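Local coordinates for protein putative MAR1 (Leishmania donovani, PDB 1X9G) that is of unknown function but has the fold of the isochorismatase superfamily and has been put forward as a putative ribonuclease, at residues N41-A46 / V76-L81; L49-E54 / S189-E194. One frame throughout, in Å; residues are numbered along the deposited sequence.

Interaction 1. Residues N41-A46 / V76-L81; sequences NCVFVA and VPEITL
Val43 and Ile79 meet where a helix is flanked by a loop that turns Ile79 toward it, a worked example of two segments that touch through apolar packing alone while a neighbouring residue supplies the hydrogen bonds. The two side chains slant across one another, and one branch of the valine does all the touching. Its CG1 stands anti to the backbone N (chi1 172°), which carries it off the helix between two residues of the loop: CG1 lies 3.7 Å from CG1 of Ile79 and 3.4 Å from CG of Glu78. Only the aliphatic part of Glu78 takes part. Its chi1 of 157° places CG against the valine, and a bend at chi2 (70°) redirects the chain beyond. Ile79 uses its longer branch, which points anti to its carbonyl carbon. From there Ile79 CG1 also reaches Ala46 CB at 3.9 Å, one helical turn beyond Val43, and Ile79 CD1 comes equally close to that methyl. The type I turn from Val76 to Ile79, closed by a bond from Ile79 N to Val76 O of 3.1 Å, sets Glu78 and Ile79 side by side over the helix. Asn47, on the same helix, bonds through ND2 to Glu78 O and through OD1 to Thr80 N, gripping the loop backbone around Ile79. Helix 39-55 carries the valine and alanine, while the loop runs from strand 60-67 to strand 86-90, one of the two outermost strands of the parallel sheet within this chain; Tyr62 of strand 60-67 bonds through its hydroxyl to Ala46 O, and Val45 packs on strand 134-143.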
ATOM      1  N   ASN A  41      16.537   4.846 -18.364  1.00 59.22           N
ATOM      2  CA  ASN A  41      16.046   5.824 -17.391  1.00 58.39           C
ATOM      3  C   ASN A  41      16.905   5.898 -16.126  1.00 58.54           C
ATOM      4  O   ASN A  41      17.094   6.987 -15.565  1.00 58.05           O
ATOM      5  CB  ASN A  41      14.587   5.608 -17.081  1.00 58.81           C
ATOM      6  CG  ASN A  41      13.664   6.242 -18.108  1.00 58.43           C
ATOM      7  OD1 ASN A  41      14.054   6.505 -19.247  1.00 62.39           O
ATOM      8  ND2 ASN A  41      12.430   6.473 -17.716  1.00 53.57           N
ATOM      9  N   CYS A  42      17.435   4.757 -15.680  1.00 58.88           N
ATOM     10  CA  CYS A  42      18.394   4.757 -14.575  1.00 60.42           C
ATOM     11  C   CYS A  42      19.632   5.602 -14.889  1.00 61.31           C
ATOM     12  O   CYS A  42      20.144   6.321 -14.022  1.00 61.97           O
ATOM     13  CB  CYS A  42      18.834   3.341 -14.239  1.00 60.55           C
ATOM     14  SG  CYS A  42      17.515   2.326 -13.651  1.00 62.63           S
ATOM     15  N   VAL A  43      20.115   5.491 -16.132  1.00 61.65           N
ATOM     16  CA  VAL A  43      21.273   6.257 -16.612  1.00 61.11           C
ATOM     17  C   VAL A  43      20.922   7.744 -16.599  1.00 60.97           C
ATOM     18  O   VAL A  43      21.708   8.574 -16.165  1.00 60.47           O
ATOM     19  CB  VAL A  43      21.727   5.740 -18.032  1.00 61.34           C
ATOM     20  CG1 VAL A  43      22.770   6.603 -18.668  1.00 58.40           C
ATOM     21  CG2 VAL A  43      22.261   4.290 -17.939  1.00 61.75           C
ATOM     22  N   PHE A  44      19.716   8.057 -17.057  1.00 61.30           N
ATOM     23  CA  PHE A  44      19.244   9.428 -17.146  1.00 61.29           C
ATOM     24  C   PHE A  44      19.239  10.113 -15.789  1.00 61.14           C
ATOM     25  O   PHE A  44      19.590  11.302 -15.686  1.00 62.36           O
ATOM     26  CB  PHE A  44      17.835   9.468 -17.757  1.00 61.91           C
ATOM     27  CG  PHE A  44      17.207  10.824 -17.717  1.00 62.97           C
ATOM     28  CD1 PHE A  44      17.507  11.782 -18.706  1.00 64.88           C
ATOM     29  CD2 PHE A  44      16.359  11.182 -16.671  1.00 62.32           C
ATOM     30  CE1 PHE A  44      16.931  13.094 -18.659  1.00 62.12           C
ATOM     31  CE2 PHE A  44      15.788  12.482 -16.613  1.00 60.72           C
ATOM     32  CZ  PHE A  44      16.071  13.423 -17.619  1.00 60.71           C
ATOM     33  N   VAL A  45      18.824   9.358 -14.772  1.00 60.05           N
ATOM     34  CA  VAL A  45      18.660   9.835 -13.407  1.00 58.37           C
ATOM     35  C   VAL A  45      20.044   9.979 -12.805  1.00 58.17           C
ATOM     36  O   VAL A  45      20.306  10.929 -12.068  1.00 58.73           O
ATOM     37  CB  VAL A  45      17.740   8.864 -12.546  1.00 58.02           C
ATOM     38  CG1 VAL A  45      17.839   9.135 -11.064  1.00 55.90           C
ATOM     39  CG2 VAL A  45      16.301   8.962 -12.978  1.00 56.74           C
ATOM     40  N   ALA A  46      20.917   9.034 -13.109  1.00 58.32           N
ATOM     41  CA  ALA A  46      22.342   9.098 -12.727  1.00 58.85           C
ATOM     42  C   ALA A  46      22.999  10.360 -13.244  1.00 58.58           C
ATOM     43  O   ALA A  46      23.629  11.081 -12.466  1.00 58.32           O
ATOM     44  CB  ALA A  46      23.107   7.875 -13.226  1.00 58.70           C
ATOM     45  N   VAL A  76      28.965   1.662 -17.234  1.00 74.89           N
ATOM     46  CA  VAL A  76      28.460   2.225 -18.503  1.00 75.31           C
ATOM     47  C   VAL A  76      28.885   3.695 -18.797  1.00 75.76           C
ATOM     48  O   VAL A  76      28.610   4.607 -17.987  1.00 75.57           O
ATOM     49  CB  VAL A  76      26.923   2.010 -18.622  1.00 75.37           C
ATOM     50  CG1 VAL A  76      26.278   2.996 -19.610  1.00 75.72           C
ATOM     51  CG2 VAL A  76      26.628   0.542 -18.984  1.00 75.26           C
ATOM     52  N   PRO A  77      29.584   3.911 -19.947  1.00 76.07           N
ATOM     53  CA  PRO A  77      30.136   5.216 -20.361  1.00 75.99           C
ATOM     54  C   PRO A  77      29.119   6.342 -20.449  1.00 75.73           C
ATOM     55  O   PRO A  77      29.425   7.467 -20.062  1.00 75.84           O
ATOM     56  CB  PRO A  77      30.724   4.935 -21.765  1.00 75.94           C
ATOM     57  CG  PRO A  77      30.165   3.638 -22.183  1.00 75.85           C
ATOM     58  CD  PRO A  77      29.925   2.861 -20.931  1.00 76.18           C
ATOM     59  N   GLU A  78      27.929   6.049 -20.962  1.00 75.47           N
ATOM     60  CA  GLU A  78      26.898   7.069 -21.072  1.00 75.54           C
ATOM     61  C   GLU A  78      26.582   7.795 -19.728  1.00 74.49           C
ATOM     62  O   GLU A  78      25.929   8.841 -19.718  1.00 74.54           O
ATOM     63  CB  GLU A  78      25.680   6.495 -21.828  1.00 76.22           C
ATOM     64  CG  GLU A  78      24.314   7.179 -21.587  1.00 80.52           C
ATOM     65  CD  GLU A  78      24.171   8.606 -22.173  1.00 85.28           C
ATOM     66  OE1 GLU A  78      24.078   8.730 -23.420  1.00 88.73           O
ATOM     67  OE2 GLU A  78      24.094   9.591 -21.388  1.00 85.23           O
ATOM     68  N   ILE A  79      27.090   7.296 -18.598  1.00 73.29           N
ATOM     69  CA  ILE A  79      27.129   8.134 -17.391  1.00 72.95           C
ATOM     70  C   ILE A  79      28.446   8.952 -17.273  1.00 73.76           C
ATOM     71  O   ILE A  79      29.539   8.399 -17.011  1.00 73.12           O
ATOM     72  CB  ILE A  79      26.860   7.360 -16.069  1.00 72.41           C
ATOM     73  CG1 ILE A  79      25.475   6.711 -16.090  1.00 72.32           C
ATOM     74  CG2 ILE A  79      26.943   8.309 -14.857  1.00 70.70           C
ATOM     75  CD1 ILE A  79      25.374   5.413 -15.277  1.00 69.69           C
ATOM     76  N   THR A  80      28.310  10.269 -17.441  1.00 74.25           N
ATOM     77  CA  THR A  80      29.402  11.188 -17.223  1.00 74.63           C
ATOM     78  C   THR A  80      29.501  11.655 -15.778  1.00 74.87           C
ATOM     79  O   THR A  80      28.948  12.675 -15.386  1.00 75.23           O
ATOM     80  CB  THR A  80      29.445  12.352 -18.241  1.00 74.92           C
ATOM     81  OG1 THR A  80      28.189  12.463 -18.918  1.00 71.82           O
ATOM     82  CG2 THR A  80      30.576  12.071 -19.293  1.00 77.49           C
ATOM     83  N   LEU A  81      30.230  10.852 -15.010  1.00 75.28           N
ATOM     84  CA  LEU A  81      30.610  11.111 -13.629  1.00 75.99           C
ATOM     85  C   LEU A  81      31.151  12.514 -13.367  1.00 76.44           C
ATOM     86  O   LEU A  81      31.859  13.078 -14.215  1.00 76.85           O
ATOM     87  CB  LEU A  81      31.703  10.107 -13.217  1.00 76.14           C
ATOM     88  CG  LEU A  81      31.378   8.623 -13.021  1.00 76.23           C
ATOM     89  CD1 LEU A  81      29.928   8.482 -12.486  1.00 74.18           C
ATOM     90  CD2 LEU A  81      31.621   7.798 -14.294  1.00 75.30           C
TER

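Interaction 2. Residues L49-E54 / S189-E194; sequences LARLHE and SKLLKE
With chi1 at -63° and chi2 extended at 175°, Leu191 holds CG anti to its own carbonyl carbon and sends its two methyls to neighbouring residues of the facing helix. CD2 meets the root of Arg51, 3.5 Å from Arg51 CB, the two side chains crossing at about a right angle. CD1 lies over the backbone beside it, 3.7 Å from Leu52 N and 4.0 Å from Leu52 CB. The arginine offers only its first carbons here, because bends at chi2 and chi3 turn the guanidinium away from the leucine and out across its own helix, toward the loop that holds Thr80. In this three-layer alpha-beta-alpha fold of the isochorismatase family, the contact joins helix 39-55, which packs on the central parallel sheet, to helix 185-191 near the C-terminus; Leu52 also touches Phe23 of strand 21-26 and Leu173 of helix 169-176. Glu54, one turn on, meets the guanidinium at its edge: Arg51 NE bonds to the syn side of Glu54 OE1 at 2.7 Å, 30° out of the carboxylate plane but close to the guanidinium plane, within a salt bridge that a weak bond from NH2 to OE2 supplements. Ala50 CB lies against one guanidinium face, offset toward its rim.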
ATOM      1  N   LEU A  49      21.196  13.608 -11.347  1.00 60.29           N
ATOM      2  CA  LEU A  49      21.765  13.825  -9.997  1.00 60.34           C
ATOM      3  C   LEU A  49      23.256  14.178 -10.044  1.00 60.69           C
ATOM      4  O   LEU A  49      23.815  14.661  -9.043  1.00 60.83           O
ATOM      5  CB  LEU A  49      21.541  12.585  -9.100  1.00 59.83           C
ATOM      6  CG  LEU A  49      20.147  12.334  -8.466  1.00 61.03           C
ATOM      7  CD1 LEU A  49      19.695  13.496  -7.565  1.00 57.66           C
ATOM      8  CD2 LEU A  49      19.107  12.143  -9.512  1.00 61.61           C
ATOM      9  N   ALA A  50      23.896  13.893 -11.183  1.00 60.59           N
ATOM     10  CA  ALA A  50      25.332  14.137 -11.343  1.00 60.94           C
ATOM     11  C   ALA A  50      25.483  15.607 -11.541  1.00 61.00           C
ATOM     12  O   ALA A  50      26.234  16.243 -10.808  1.00 60.97           O
ATOM     13  CB  ALA A  50      25.928  13.353 -12.533  1.00 60.12           C
ATOM     14  N   ARG A  51      24.705  16.144 -12.486  1.00 61.44           N
ATOM     15  CA  ARG A  51      24.702  17.574 -12.801  1.00 62.21           C
ATOM     16  C   ARG A  51      24.209  18.407 -11.626  1.00 63.06           C
ATOM     17  O   ARG A  51      24.731  19.510 -11.369  1.00 64.70           O
ATOM     18  CB  ARG A  51      23.863  17.864 -14.049  1.00 61.93           C
ATOM     19  CG  ARG A  51      24.220  17.006 -15.303  1.00 62.37           C
ATOM     20  CD  ARG A  51      25.583  17.309 -15.880  1.00 57.25           C
ATOM     21  NE  ARG A  51      26.703  16.768 -15.111  1.00 55.47           N
ATOM     22  CZ  ARG A  51      27.074  15.482 -15.126  1.00 58.14           C
ATOM     23  NH1 ARG A  51      26.351  14.585 -15.817  1.00 55.65           N
ATOM     24  NH2 ARG A  51      28.142  15.074 -14.411  1.00 55.20           N
ATOM     25  N   LEU A  52      23.209  17.889 -10.917  1.00 62.93           N
ATOM     26  CA  LEU A  52      22.711  18.520  -9.702  1.00 62.71           C
ATOM     27  C   LEU A  52      23.799  18.706  -8.626  1.00 62.87           C
ATOM     28  O   LEU A  52      23.860  19.755  -7.979  1.00 62.11           O
ATOM     29  CB  LEU A  52      21.512  17.732  -9.118  1.00 62.61           C
ATOM     30  CG  LEU A  52      20.968  18.325  -7.809  1.00 61.83           C
ATOM     31  CD1 LEU A  52      20.518  19.720  -8.151  1.00 59.11           C
ATOM     32  CD2 LEU A  52      19.850  17.527  -7.114  1.00 61.28           C
ATOM     33  N   HIS A  53      24.596  17.666  -8.404  1.00 63.20           N
ATOM     34  CA  HIS A  53      25.622  17.702  -7.376  1.00 64.69           C
ATOM     35  C   HIS A  53      26.709  18.739  -7.719  1.00 65.47           C
ATOM     36  O   HIS A  53      27.194  19.434  -6.821  1.00 65.85           O
ATOM     37  CB  HIS A  53      26.213  16.303  -7.160  1.00 64.90           C
ATOM     38  CG  HIS A  53      27.668  16.289  -6.792  1.00 65.08           C
ATOM     39  ND1 HIS A  53      28.129  16.658  -5.547  1.00 63.45           N
ATOM     40  CD2 HIS A  53      28.762  15.925  -7.509  1.00 65.80           C
ATOM     41  CE1 HIS A  53      29.444  16.525  -5.512  1.00 64.70           C
ATOM     42  NE2 HIS A  53      29.854  16.091  -6.694  1.00 66.04           N
ATOM     43  N   GLU A  54      27.066  18.847  -9.004  1.00 65.66           N
ATOM     44  CA  GLU A  54      27.938  19.927  -9.498  1.00 65.93           C
ATOM     45  C   GLU A  54      27.376  21.323  -9.226  1.00 65.94           C
ATOM     46  O   GLU A  54      28.125  22.220  -8.913  1.00 65.75           O
ATOM     47  CB  GLU A  54      28.245  19.737 -10.976  1.00 65.80           C
ATOM     48  CG  GLU A  54      29.089  18.510 -11.161  1.00 67.02           C
ATOM     49  CD  GLU A  54      29.098  17.983 -12.562  1.00 69.62           C
ATOM     50  OE1 GLU A  54      28.158  18.273 -13.329  1.00 69.92           O
ATOM     51  OE2 GLU A  54      30.059  17.251 -12.891  1.00 73.29           O
ATOM     52  N   SER A 189      16.462  24.139 -12.445  1.00 71.40           N
ATOM     53  CA  SER A 189      15.308  24.166 -13.351  1.00 71.67           C
ATOM     54  C   SER A 189      15.670  23.590 -14.727  1.00 71.84           C
ATOM     55  O   SER A 189      14.872  22.894 -15.352  1.00 71.66           O
ATOM     56  CB  SER A 189      14.798  25.614 -13.482  1.00 72.05           C
ATOM     57  OG  SER A 189      13.714  25.743 -14.383  1.00 72.64           O
ATOM     58  N   LYS A 190      16.883  23.886 -15.182  1.00 71.57           N
ATOM     59  CA  LYS A 190      17.345  23.499 -16.500  1.00 71.87           C
ATOM     60  C   LYS A 190      17.469  21.978 -16.666  1.00 71.33           C
ATOM     61  O   LYS A 190      17.195  21.428 -17.746  1.00 71.79           O
ATOM     62  CB  LYS A 190      18.672  24.241 -16.786  1.00 72.88           C
ATOM     63  CG  LYS A 190      19.745  23.496 -17.596  1.00 75.24           C
ATOM     64  CD  LYS A 190      21.162  23.862 -17.123  1.00 78.90           C
ATOM     65  CE  LYS A 190      21.714  22.873 -16.062  1.00 78.49           C
ATOM     66  NZ  LYS A 190      22.860  22.011 -16.579  1.00 79.59           N
ATOM     67  N   LEU A 191      17.894  21.312 -15.598  1.00 70.28           N
ATOM     68  CA  LEU A 191      17.924  19.853 -15.529  1.00 69.47           C
ATOM     69  C   LEU A 191      16.533  19.254 -15.753  1.00 69.84           C
ATOM     70  O   LEU A 191      16.358  18.345 -16.565  1.00 69.39           O
ATOM     71  CB  LEU A 191      18.459  19.430 -14.166  1.00 68.69           C
ATOM     72  CG  LEU A 191      19.890  19.879 -13.914  1.00 67.78           C
ATOM     73  CD1 LEU A 191      20.371  19.566 -12.510  1.00 65.53           C
ATOM     74  CD2 LEU A 191      20.785  19.209 -14.973  1.00 69.05           C
ATOM     75  N   LEU A 192      15.554  19.802 -15.039  1.00 70.46           N
ATOM     76  CA  LEU A 192      14.132  19.425 -15.125  1.00 71.33           C
ATOM     77  C   LEU A 192      13.462  19.583 -16.502  1.00 72.10           C
ATOM     78  O   LEU A 192      12.350  19.082 -16.715  1.00 72.11           O
ATOM     79  CB  LEU A 192      13.330  20.241 -14.092  1.00 70.46           C
ATOM     80  CG  LEU A 192      12.983  19.696 -12.704  1.00 71.40           C
ATOM     81  CD1 LEU A 192      13.982  18.681 -12.138  1.00 69.38           C
ATOM     82  CD2 LEU A 192      12.760  20.857 -11.729  1.00 72.10           C
ATOM     83  N   LYS A 193      14.105  20.312 -17.423  1.00 73.61           N
ATOM     84  CA  LYS A 193      13.545  20.498 -18.774  1.00 74.41           C
ATOM     85  C   LYS A 193      14.017  19.381 -19.691  1.00 74.17           C
ATOM     86  O   LYS A 193      13.465  19.213 -20.772  1.00 74.39           O
ATOM     87  CB  LYS A 193      13.845  21.896 -19.339  1.00 74.86           C
ATOM     88  CG  LYS A 193      13.074  23.040 -18.598  1.00 75.43           C
ATOM     89  CD  LYS A 193      13.609  24.462 -18.966  1.00 76.21           C
ATOM     90  CE  LYS A 193      12.949  25.613 -18.104  1.00 76.52           C
ATOM     91  NZ  LYS A 193      13.970  26.590 -17.527  1.00 73.91           N
ATOM     92  N   GLU A 194      15.013  18.608 -19.232  1.00 74.04           N
ATOM     93  CA  GLU A 194      15.446  17.363 -19.907  1.00 74.38           C
ATOM     94  C   GLU A 194      14.399  16.250 -19.730  1.00 73.43           C
ATOM     95  O   GLU A 194      13.766  16.120 -18.682  1.00 73.18           O
ATOM     96  CB  GLU A 194      16.823  16.883 -19.427  1.00 74.05           C
ATOM     97  CG  GLU A 194      17.970  17.894 -19.570  1.00 75.54           C
ATOM     98  CD  GLU A 194      19.300  17.437 -18.891  1.00 76.97           C
ATOM     99  OE1 GLU A 194      19.923  18.272 -18.199  1.00 80.28           O
ATOM    100  OE2 GLU A 194      19.740  16.257 -19.042  1.00 80.79           O
TER

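Overall arrangement
Both contacts draw on helix 39-55, and both are largely buried, though interaction 2 lies farther from the centre of the chain. Interaction 1 buries more surface, 205 against 138 Å², and sets the helix against an irregular loop; interaction 2 sets a later part of it against the C-terminal helix 185-191. Each is mainly apolar where the segments meet, with an exposed glutamate at the margin of the first and a partly exposed arginine's aliphatic base in the second. Arg51 joins the two: its guanidinium is turned from Leu191, and NH2 probably bonds to Thr80 O in the loop of interaction 1, 2.7 Å away. Phe44 CZ, packed on Glu194 O, adds a second link.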